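Local coordinates for mevalonate kinase (Staphylococcus aureus, PDB 2X7I), which probably catalyses the ATP-dependent phosphorylation of mevalonate to 5-phosphomevalonate, a step on the mevalonate route to isoprenoids, at residues L167-D173 with V220-F226; T4-E10 with R113-L119; L128-N133 with T148-V152. All coordinates share one frame; numbering follows the deposited sequence.

Contact 1 of 3, residues L167-D173 with V220-F226; sequences LKTLSLD and VIEHHKF
Leu-172 and His-224 meet where a loop between two strands lies against the end of helix 203-222, and that end is a Schellman motif. His-224, with positive phi, is its C-prime residue: Lys-225 N reaches back to Val-220 O and His-224 N to Ile-221 O.

Apolar contacts come first. CD2 of Leu-172 rests on the backbone of this turn, 3.6 Å from His-224 CA and equally close to Lys-225 N, while CD1 of the same side chain touches Ile-221 CG1. On Ile-221 the other branch is also in use: CG2, anti to the backbone N, takes Leu-170 CD1 at 3.8 Å and Leu-167 CD1 at 3.9 Å. Leu-167 crosses Ile-221 at about a right angle, and its second methyl, CD2, meets the carboxylate of Glu-222. Ile-30 and Val-32 of strand 29-45 extend this apolar cluster, and Leu-229 of helix 226-243 covers Leu-172 as well.

At the far end the Phe-226 ring, its CG swung anti to the backbone N (chi1 -175°), lies with one face under Asp-173 O, which sits 3.6 Å from CD2 of that ring.

The polar contacts run through His-224 and two waters. One water takes the N-H of Ser-171 and donates to Ile-221 O, so a helix-end carbonyl is tied to the loop; its bond from His-224 ND1 is weak. A second water links Asp-173 N to His-224 O. The direct bond is from His-224 ND1 to Ser-171 O, 2.7 Å long but bent, with 136° at the hydrogen: the donor lies in the carbonyl plane on a lone pair of Ser-171 O, yet that oxygen stands 23° out of the imidazole plane.

Contact 2 of 3, residues T4-E10 with R113-L119; sequences TRKGYGE and RASYDFL
Strand 6-10 runs nearly antiparallel to helix 113-119, at 154°, and the two axes approach to 5.5 Å. Gly-7 CA and Phe-118 CA stand only 3.6 Å apart. With glycine at 7 and 9, the strand backbone lies directly on the helix: Gly-7 CA packs on Ala-114 O in a CA-H...O contact, matched by one from Phe-118 CA to Lys-6 O, and Gly-9 rests against Arg-113 CB and Ala-114 CB.

The Phe-118 ring lies beside Gly-7, under the chain at Thr-4 to Lys-6. Thr-4 C lies over one face of the ring, toward the rim, and Gly-7 N is at the edge; Ile-43 of strand 29-45 also touches it. Asp-117, with CG anti to the backbone N (chi1 -169°), extends OD2 to Tyr-8 N, a 2.8 Å bond, nearly straight at 162°, made with the anti lone pair. One turn earlier, the extended Arg-113 brings NH1 to Glu-10 O at 2.7 Å, the oxygen close to the guanidinium plane. Near the start of the strand a water donates to both Lys-6 O and Phe-118 O.

Since Arg-5, Gly-7 and Gly-9 are also backbone-bonded to strand 29-45, this is a helix laid on a beta-sheet, as in the alpha/beta N-terminal domain of GHMP kinases.

Contact 3 of 3, residues L128-N133 with T148-V152; sequences LIEKAN and TQTIV
Ile-129 sets its CD1 against Val-152 and Thr-148, and this is the tight part of the contact between helices 125-140 and 145-153, whose short segments here cross at 132° with their axes 10.1 Å apart at the closest. With CG1 beside the backbone N (chi1 -68°) and a second bend at chi2, the end of the isoleucine turns across the gap. There CD1 lies 3.6 Å from Val-152 CB, nearly as close to both methyls of that valine, and 3.8 Å from Thr-148 CG2. Beside it Leu-128 and Val-152 lie alongside with their chains running opposite ways, Leu-128 CG meeting Val-152 CG2 at 3.9 Å. Thr-148 points its methyl, CG2, at Ala-132 CB as well, so one threonine methyl is shared by two residues a turn apart on the facing helix. Val-112 of helix 103-119 backs Leu-128.

The looser side is marked by two partly exposed residues. Gln-149 forms the rim, where little surface is covered even though its chain, bent at chi2, brings OE1 to 3.4 Å from Ile-129 CD1; its NE2 makes a weak bond to Thr-166. Asn-133 lies beside Thr-148.

The join is thus a mixed one, and Thr-148 divides its branches accordingly. Its methyl packs in the apolar part, whereas OG1 is hydrogen-bonded to Glu-136 OE2 across on the facing helix and to Ser-144 O in its own turn of chain. The buried hydroxyl is paid for, and its bond to Glu-136 ties the two helices together alongside the apolar packing.

In the fold
From the N terminus, the first strand meets helix 103-119 in contact 2, closing the longest loop of the three, 102 residues that include strands 29-45, 53-58 and 87-93. The chain then passes into helix 125-140, and contact 3 closes a short loop of 14 residues with helix 145-153. Contact 1 follows, closing a 46-residue loop that holds strand 175-180 and most of helix 203-222. The three stand in series, none enclosing another. Helices 103-119, 125-140 and 145-153 pack in succession through contacts 2 and 3, which touch at Tyr-116 and Lys-131. Contact 1 lies apart, about 7 Å from contact 3 at the nearest atoms, where helix 203-222 gives way to helix 226-243.

Contact 1 of 3, residues L167-D173 with V220-F226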
loop_
_atom_site.group_PDB
_atom_site.type_symbol
_atom_site.label_atom_id
_atom_site.label_comp_id
_atom_site.label_asym_id
_atom_site.label_seq_id
_atom_site.Cartn_x
_atom_site.Cartn_y
_atom_site.Cartn_z
ATOM N N LEU A 167 -12.383 1.571 11.075
ATOM C CA LEU A 167 -12.710 0.417 11.916
ATOM C C LEU A 167 -11.685 0.269 13.044
ATOM O O LEU A 167 -10.744 1.063 13.151
ATOM C CB LEU A 167 -12.769 -0.858 11.066
ATOM C CG LEU A 167 -13.638 -0.819 9.795
ATOM C CD1 LEU A 167 -13.617 -2.165 9.080
ATOM C CD2 LEU A 167 -15.079 -0.403 10.101
ATOM N N LYS A 168 -11.873 -0.737 13.889
ATOM C CA LYS A 168 -10.892 -1.060 14.923
ATOM C C LYS A 168 -9.724 -1.818 14.294
ATOM O O LYS A 168 -9.840 -2.315 13.172
ATOM C CB LYS A 168 -11.548 -1.878 16.039
ATOM C CG LYS A 168 -12.540 -1.061 16.848
ATOM C CD LYS A 168 -13.699 -1.894 17.406
ATOM C CE LYS A 168 -13.511 -2.243 18.858
ATOM N NZ LYS A 168 -14.742 -2.862 19.422
ATOM N N THR A 169 -8.603 -1.896 15.016
ATOM C CA THR A 169 -7.383 -2.546 14.511
ATOM C C THR A 169 -7.673 -3.906 13.865
ATOM O O THR A 169 -8.493 -4.670 14.357
ATOM C CB THR A 169 -6.329 -2.730 15.645
ATOM O OG1 THR A 169 -5.752 -1.463 15.969
ATOM C CG2 THR A 169 -5.204 -3.675 15.218
ATOM N N LEU A 170 -6.993 -4.200 12.763
ATOM C CA LEU A 170 -7.236 -5.439 12.028
ATOM C C LEU A 170 -6.827 -6.660 12.849
ATOM O O LEU A 170 -5.711 -6.744 13.369
ATOM C CB LEU A 170 -6.506 -5.442 10.676
ATOM C CG LEU A 170 -6.974 -6.539 9.698
ATOM C CD1 LEU A 170 -8.460 -6.401 9.378
ATOM C CD2 LEU A 170 -6.150 -6.537 8.422
ATOM N N SER A 171 -7.759 -7.595 12.977
ATOM C CA SER A 171 -7.508 -8.834 13.677
ATOM C C SER A 171 -8.225 -9.976 12.975
ATOM O O SER A 171 -9.407 -10.228 13.212
ATOM C CB SER A 171 -7.958 -8.725 15.126
ATOM O OG SER A 171 -7.510 -9.851 15.860
ATOM N N LEU A 172 -7.496 -10.642 12.088
ATOM C CA LEU A 172 -7.963 -11.861 11.447
ATOM C C LEU A 172 -6.908 -12.926 11.691
ATOM O O LEU A 172 -5.705 -12.670 11.534
ATOM C CB LEU A 172 -8.183 -11.640 9.947
ATOM C CG LEU A 172 -9.267 -10.599 9.611
ATOM C CD1 LEU A 172 -9.238 -10.169 8.150
ATOM C CD2 LEU A 172 -10.634 -11.150 9.968
ATOM N N ASP A 173 -7.364 -14.107 12.102
ATOM C CA ASP A 173 -6.485 -15.229 12.391
ATOM C C ASP A 173 -6.038 -15.885 11.078
ATOM O O ASP A 173 -6.587 -16.906 10.646
ATOM C CB ASP A 173 -7.216 -16.227 13.302
ATOM C CG ASP A 173 -6.355 -17.411 13.708
ATOM O OD1 ASP A 173 -6.936 -18.401 14.213
ATOM O OD2 ASP A 173 -5.116 -17.363 13.537
ATOM N N VAL A 220 -17.603 -8.943 8.112
ATOM C CA VAL A 220 -16.644 -10.041 8.225
ATOM C C VAL A 220 -15.361 -9.625 8.959
ATOM O O VAL A 220 -14.839 -10.375 9.767
ATOM C CB VAL A 220 -16.307 -10.600 6.816
ATOM C CG1 VAL A 220 -14.912 -11.207 6.765
ATOM C CG2 VAL A 220 -17.379 -11.604 6.385
ATOM N N ILE A 221 -14.869 -8.423 8.675
ATOM C CA ILE A 221 -13.662 -7.903 9.325
ATOM C C ILE A 221 -13.939 -7.472 10.762
ATOM O O ILE A 221 -13.148 -7.751 11.659
ATOM C CB ILE A 221 -13.053 -6.734 8.490
ATOM C CG1 ILE A 221 -12.205 -7.311 7.357
ATOM C CG2 ILE A 221 -12.216 -5.802 9.358
ATOM C CD1 ILE A 221 -12.244 -6.510 6.089
ATOM N N GLU A 222 -15.067 -6.801 10.979
ATOM C CA GLU A 222 -15.481 -6.403 12.328
ATOM C C GLU A 222 -15.667 -7.592 13.281
ATOM O O GLU A 222 -15.527 -7.440 14.502
ATOM C CB GLU A 222 -16.783 -5.606 12.263
ATOM C CG GLU A 222 -16.632 -4.208 11.672
ATOM C CD GLU A 222 -17.931 -3.655 11.106
ATOM O OE1 GLU A 222 -19.015 -3.989 11.625
ATOM O OE2 GLU A 222 -17.873 -2.877 10.139
ATOM N N HIS A 223 -15.998 -8.763 12.734
ATOM C CA HIS A 223 -16.278 -9.947 13.556
ATOM C C HIS A 223 -15.193 -11.032 13.412
ATOM O O HIS A 223 -15.374 -12.175 13.855
ATOM C CB HIS A 223 -17.686 -10.485 13.248
ATOM C CG HIS A 223 -18.765 -9.454 13.398
ATOM N ND1 HIS A 223 -19.008 -8.798 14.589
ATOM C CD2 HIS A 223 -19.654 -8.952 12.510
ATOM C CE1 HIS A 223 -19.999 -7.939 14.424
ATOM N NE2 HIS A 223 -20.409 -8.013 13.171
ATOM N N HIS A 224 -14.070 -10.648 12.801
ATOM C CA HIS A 224 -12.837 -11.441 12.800
ATOM C C HIS A 224 -12.994 -12.813 12.143
ATOM O O HIS A 224 -12.475 -13.806 12.644
ATOM C CB HIS A 224 -12.299 -11.596 14.231
ATOM C CG HIS A 224 -12.290 -10.321 15.012
ATOM N ND1 HIS A 224 -11.515 -9.236 14.658
ATOM C CD2 HIS A 224 -12.971 -9.950 16.123
ATOM C CE1 HIS A 224 -11.714 -8.256 15.521
ATOM N NE2 HIS A 224 -12.595 -8.662 16.418
ATOM N N LYS A 225 -13.688 -12.847 11.007
ATOM C CA LYS A 225 -14.030 -14.095 10.334
ATOM C C LYS A 225 -13.175 -14.287 9.077
ATOM O O LYS A 225 -13.504 -13.790 8.005
ATOM C CB LYS A 225 -15.518 -14.091 9.982
ATOM C CG LYS A 225 -16.112 -15.459 9.724
ATOM C CD LYS A 225 -17.609 -15.379 9.396
ATOM C CE LYS A 225 -18.457 -14.546 10.393
ATOM N NZ LYS A 225 -18.714 -13.115 9.945
ATOM N N PHE A 226 -12.092 -15.040 9.233
ATOM C CA PHE A 226 -11.130 -15.289 8.165
ATOM C C PHE A 226 -11.702 -16.151 7.030
ATOM O O PHE A 226 -11.493 -15.844 5.860
ATOM C CB PHE A 226 -9.884 -15.949 8.763
ATOM C CG PHE A 226 -8.767 -16.158 7.782
ATOM C CD1 PHE A 226 -8.160 -15.077 7.160
ATOM C CD2 PHE A 226 -8.303 -17.439 7.499
ATOM C CE1 PHE A 226 -7.120 -15.265 6.266
ATOM C CE2 PHE A 226 -7.260 -17.634 6.594
ATOM C CZ PHE A 226 -6.670 -16.549 5.982
HETATM O O HOH W 1 -10.508 -6.975 12.439
HETATM O O HOH W 2 -10.082 -14.495 12.715
#

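Contact 2 of 3, residues T4-E10 with R113-L119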
loop_
_atom_site.group_PDB
_atom_site.type_symbol
_atom_site.label_atom_id
_atom_site.label_comp_id
_atom_site.label_asym_id
_atom_site.label_seq_id
_atom_site.Cartn_x
_atom_site.Cartn_y
_atom_site.Cartn_z
ATOM N N THR A 4 18.076 22.295 15.656
ATOM C CA THR A 4 17.370 21.351 14.740
ATOM C C THR A 4 18.375 20.595 13.858
ATOM O O THR A 4 18.662 21.024 12.733
ATOM C CB THR A 4 16.307 22.104 13.868
ATOM O OG1 THR A 4 16.947 22.994 12.941
ATOM C CG2 THR A 4 15.336 22.904 14.757
ATOM N N ARG A 5 18.894 19.469 14.369
ATOM C CA ARG A 5 19.995 18.722 13.715
ATOM C C ARG A 5 19.650 17.362 13.057
ATOM O O ARG A 5 20.249 17.023 12.042
ATOM C CB ARG A 5 21.157 18.512 14.696
ATOM C CG ARG A 5 22.168 19.658 14.743
ATOM C CD ARG A 5 23.439 19.266 15.508
ATOM N NE ARG A 5 23.144 18.678 16.820
ATOM C CZ ARG A 5 24.031 18.053 17.594
ATOM N NH1 ARG A 5 25.306 17.933 17.226
ATOM N NH2 ARG A 5 23.648 17.552 18.764
ATOM N N LYS A 6 18.748 16.569 13.641
ATOM C CA LYS A 6 18.471 15.221 13.108
ATOM C C LYS A 6 17.040 14.723 13.343
ATOM O O LYS A 6 16.466 14.921 14.414
ATOM C CB LYS A 6 19.476 14.195 13.645
ATOM C CG LYS A 6 19.402 12.825 12.935
ATOM C CD LYS A 6 20.761 12.105 12.854
ATOM C CE LYS A 6 21.057 11.261 14.088
ATOM N NZ LYS A 6 20.214 10.021 14.127
ATOM N N GLY A 7 16.483 14.061 12.329
ATOM C CA GLY A 7 15.083 13.642 12.338
ATOM C C GLY A 7 14.816 12.379 11.543
ATOM O O GLY A 7 15.285 12.217 10.420
ATOM N N TYR A 8 14.035 11.487 12.132
ATOM C CA TYR A 8 13.768 10.184 11.554
ATOM C C TYR A 8 12.263 9.920 11.492
ATOM O O TYR A 8 11.541 10.235 12.435
ATOM C CB TYR A 8 14.449 9.102 12.399
ATOM C CG TYR A 8 14.209 7.720 11.863
ATOM C CD1 TYR A 8 13.319 6.853 12.491
ATOM C CD2 TYR A 8 14.831 7.297 10.694
ATOM C CE1 TYR A 8 13.074 5.582 11.982
ATOM C CE2 TYR A 8 14.601 6.033 10.176
ATOM C CZ TYR A 8 13.722 5.175 10.827
ATOM O OH TYR A 8 13.485 3.923 10.306
ATOM N N GLY A 9 11.796 9.343 10.386
ATOM C CA GLY A 9 10.396 8.933 10.271
ATOM C C GLY A 9 10.200 7.634 9.513
ATOM O O GLY A 9 10.987 7.287 8.636
ATOM N N GLU A 10 9.139 6.916 9.857
ATOM C CA GLU A 10 8.788 5.659 9.204
ATOM C C GLU A 10 7.327 5.644 8.821
ATOM O O GLU A 10 6.499 6.317 9.445
ATOM C CB GLU A 10 9.013 4.483 10.146
ATOM C CG GLU A 10 10.257 3.704 9.877
ATOM C CD GLU A 10 10.597 2.776 11.021
ATOM O OE1 GLU A 10 9.670 2.173 11.588
ATOM O OE2 GLU A 10 11.787 2.661 11.368
ATOM N N ARG A 113 6.864 12.983 9.209
ATOM C CA ARG A 113 7.344 12.529 10.500
ATOM C C ARG A 113 8.819 12.918 10.733
ATOM O O ARG A 113 9.147 13.549 11.733
ATOM C CB ARG A 113 7.160 11.016 10.625
ATOM C CG ARG A 113 5.732 10.629 10.957
ATOM C CD ARG A 113 5.484 9.124 10.872
ATOM N NE ARG A 113 4.177 8.794 11.443
ATOM C CZ ARG A 113 3.499 7.667 11.231
ATOM N NH1 ARG A 113 3.981 6.705 10.449
ATOM N NH2 ARG A 113 2.324 7.503 11.813
ATOM N N ALA A 114 9.687 12.542 9.794
ATOM C CA ALA A 114 11.098 12.902 9.834
ATOM C C ALA A 114 11.296 14.408 9.988
ATOM O O ALA A 114 12.168 14.853 10.746
ATOM C CB ALA A 114 11.796 12.414 8.568
ATOM N N SER A 115 10.486 15.180 9.266
ATOM C CA SER A 115 10.591 16.642 9.255
ATOM C C SER A 115 10.322 17.229 10.626
ATOM O O SER A 115 11.084 18.065 11.104
ATOM C CB SER A 115 9.602 17.258 8.256
ATOM O OG SER A 115 9.878 16.818 6.943
ATOM N N TYR A 116 9.224 16.799 11.241
ATOM C CA TYR A 116 8.870 17.267 12.575
ATOM C C TYR A 116 9.888 16.819 13.621
ATOM O O TYR A 116 10.223 17.581 14.522
ATOM C CB TYR A 116 7.470 16.801 12.964
ATOM C CG TYR A 116 6.406 17.722 12.442
ATOM C CD1 TYR A 116 6.169 17.828 11.072
ATOM C CD2 TYR A 116 5.638 18.501 13.306
ATOM C CE1 TYR A 116 5.205 18.677 10.575
ATOM C CE2 TYR A 116 4.658 19.361 12.811
ATOM C CZ TYR A 116 4.451 19.434 11.444
ATOM O OH TYR A 116 3.501 20.272 10.928
ATOM N N ASP A 117 10.370 15.589 13.495
ATOM C CA ASP A 117 11.376 15.065 14.411
ATOM C C ASP A 117 12.673 15.891 14.342
ATOM O O ASP A 117 13.269 16.199 15.362
ATOM C CB ASP A 117 11.651 13.589 14.098
ATOM C CG ASP A 117 12.488 12.912 15.162
ATOM O OD1 ASP A 117 12.255 13.192 16.354
ATOM O OD2 ASP A 117 13.363 12.090 14.809
ATOM N N PHE A 118 13.074 16.253 13.126
ATOM C CA PHE A 118 14.222 17.122 12.865
ATOM C C PHE A 118 14.083 18.507 13.510
ATOM O O PHE A 118 15.002 18.991 14.176
ATOM C CB PHE A 118 14.381 17.261 11.347
ATOM C CG PHE A 118 15.557 18.086 10.906
ATOM C CD1 PHE A 118 16.772 17.485 10.637
ATOM C CD2 PHE A 118 15.425 19.452 10.693
ATOM C CE1 PHE A 118 17.839 18.224 10.181
ATOM C CE2 PHE A 118 16.500 20.207 10.244
ATOM C CZ PHE A 118 17.711 19.587 9.987
ATOM N N LEU A 119 12.932 19.137 13.311
ATOM C CA LEU A 119 12.666 20.459 13.882
ATOM C C LEU A 119 12.383 20.417 15.387
ATOM O O LEU A 119 12.336 21.462 16.037
ATOM C CB LEU A 119 11.509 21.129 13.144
ATOM C CG LEU A 119 11.797 21.434 11.671
ATOM C CD1 LEU A 119 10.501 21.724 10.909
ATOM C CD2 LEU A 119 12.802 22.590 11.540
HETATM O O HOH W 3 16.607 17.716 15.912
#

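Contact 3 of 3, residues L128-N133 with T148-V152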
loop_
_atom_site.group_PDB
_atom_site.type_symbol
_atom_site.label_atom_id
_atom_site.label_comp_id
_atom_site.label_asym_id
_atom_site.label_seq_id
_atom_site.Cartn_x
_atom_site.Cartn_y
_atom_site.Cartn_z
ATOM N N LEU A 128 -0.491 15.529 10.848
ATOM C CA LEU A 128 0.172 14.616 9.933
ATOM C C LEU A 128 -0.691 14.344 8.711
ATOM O O LEU A 128 -0.190 14.337 7.593
ATOM C CB LEU A 128 0.495 13.293 10.653
ATOM C CG LEU A 128 1.168 12.179 9.856
ATOM C CD1 LEU A 128 2.323 12.736 9.001
ATOM C CD2 LEU A 128 1.643 11.032 10.801
ATOM N N ILE A 129 -1.984 14.110 8.942
ATOM C CA ILE A 129 -2.950 13.860 7.877
ATOM C C ILE A 129 -2.952 15.007 6.871
ATOM O O ILE A 129 -2.818 14.778 5.670
ATOM C CB ILE A 129 -4.402 13.703 8.428
ATOM C CG1 ILE A 129 -4.547 12.417 9.257
ATOM C CG2 ILE A 129 -5.408 13.697 7.283
ATOM C CD1 ILE A 129 -4.348 11.160 8.454
ATOM N N GLU A 130 -3.095 16.231 7.379
ATOM C CA GLU A 130 -3.098 17.422 6.543
ATOM C C GLU A 130 -1.782 17.596 5.778
ATOM O O GLU A 130 -1.794 17.814 4.572
ATOM C CB GLU A 130 -3.351 18.674 7.387
ATOM C CG GLU A 130 -4.689 18.677 8.142
ATOM C CD GLU A 130 -5.871 18.932 7.251
ATOM O OE1 GLU A 130 -5.671 19.315 6.085
ATOM O OE2 GLU A 130 -7.003 18.762 7.725
ATOM N N LYS A 131 -0.658 17.499 6.477
ATOM C CA LYS A 131 0.647 17.723 5.862
ATOM C C LYS A 131 1.022 16.613 4.878
ATOM O O LYS A 131 1.629 16.878 3.851
ATOM C CB LYS A 131 1.730 17.858 6.932
ATOM C CG LYS A 131 1.717 19.177 7.687
ATOM C CD LYS A 131 2.529 20.256 6.965
ATOM C CE LYS A 131 2.947 21.380 7.924
ATOM N NZ LYS A 131 3.343 22.644 7.214
ATOM N N ALA A 132 0.664 15.374 5.198
ATOM C CA ALA A 132 0.936 14.259 4.297
ATOM C C ALA A 132 0.092 14.382 3.025
ATOM O O ALA A 132 0.598 14.161 1.927
ATOM C CB ALA A 132 0.685 12.918 4.987
ATOM N N ASN A 133 -1.180 14.736 3.164
ATOM C CA ASN A 133 -2.041 14.898 1.990
ATOM C C ASN A 133 -1.508 16.027 1.102
ATOM O O ASN A 133 -1.458 15.875 -0.114
ATOM C CB ASN A 133 -3.522 15.107 2.380
ATOM C CG ASN A 133 -4.235 13.785 2.756
ATOM O OD1 ASN A 133 -4.839 13.664 3.823
ATOM N ND2 ASN A 133 -4.165 12.804 1.868
ATOM N N THR A 148 -3.792 7.764 3.191
ATOM C CA THR A 148 -3.201 8.510 4.291
ATOM C C THR A 148 -3.887 8.206 5.637
ATOM O O THR A 148 -3.221 8.019 6.651
ATOM C CB THR A 148 -3.224 10.032 4.033
ATOM O OG1 THR A 148 -2.623 10.312 2.763
ATOM C CG2 THR A 148 -2.464 10.774 5.129
ATOM N N GLN A 149 -5.210 8.160 5.641
ATOM C CA GLN A 149 -5.944 7.874 6.867
ATOM C C GLN A 149 -5.699 6.437 7.353
ATOM O O GLN A 149 -5.493 6.214 8.539
ATOM C CB GLN A 149 -7.442 8.154 6.681
ATOM C CG GLN A 149 -8.328 7.746 7.864
ATOM C CD GLN A 149 -7.973 8.439 9.175
ATOM O OE1 GLN A 149 -7.206 9.399 9.195
ATOM N NE2 GLN A 149 -8.554 7.955 10.284
ATOM N N THR A 150 -5.698 5.470 6.441
ATOM C CA THR A 150 -5.424 4.078 6.818
ATOM C C THR A 150 -4.023 3.954 7.406
ATOM O O THR A 150 -3.841 3.351 8.459
ATOM C CB THR A 150 -5.558 3.127 5.611
ATOM O OG1 THR A 150 -6.860 3.273 5.024
ATOM C CG2 THR A 150 -5.343 1.685 6.033
ATOM N N ILE A 151 -3.044 4.544 6.731
ATOM C CA ILE A 151 -1.653 4.508 7.174
ATOM C C ILE A 151 -1.433 5.197 8.530
ATOM O O ILE A 151 -0.878 4.593 9.441
ATOM C CB ILE A 151 -0.712 5.133 6.115
ATOM C CG1 ILE A 151 -0.610 4.217 4.894
ATOM C CG2 ILE A 151 0.689 5.337 6.675
ATOM C CD1 ILE A 151 0.076 4.878 3.733
ATOM N N VAL A 152 -1.881 6.441 8.662
ATOM C CA VAL A 152 -1.683 7.217 9.888
ATOM C C VAL A 152 -2.388 6.603 11.099
ATOM O O VAL A 152 -1.764 6.390 12.140
ATOM C CB VAL A 152 -2.136 8.675 9.709
ATOM C CG1 VAL A 152 -2.128 9.404 11.038
ATOM C CG2 VAL A 152 -1.222 9.369 8.729
#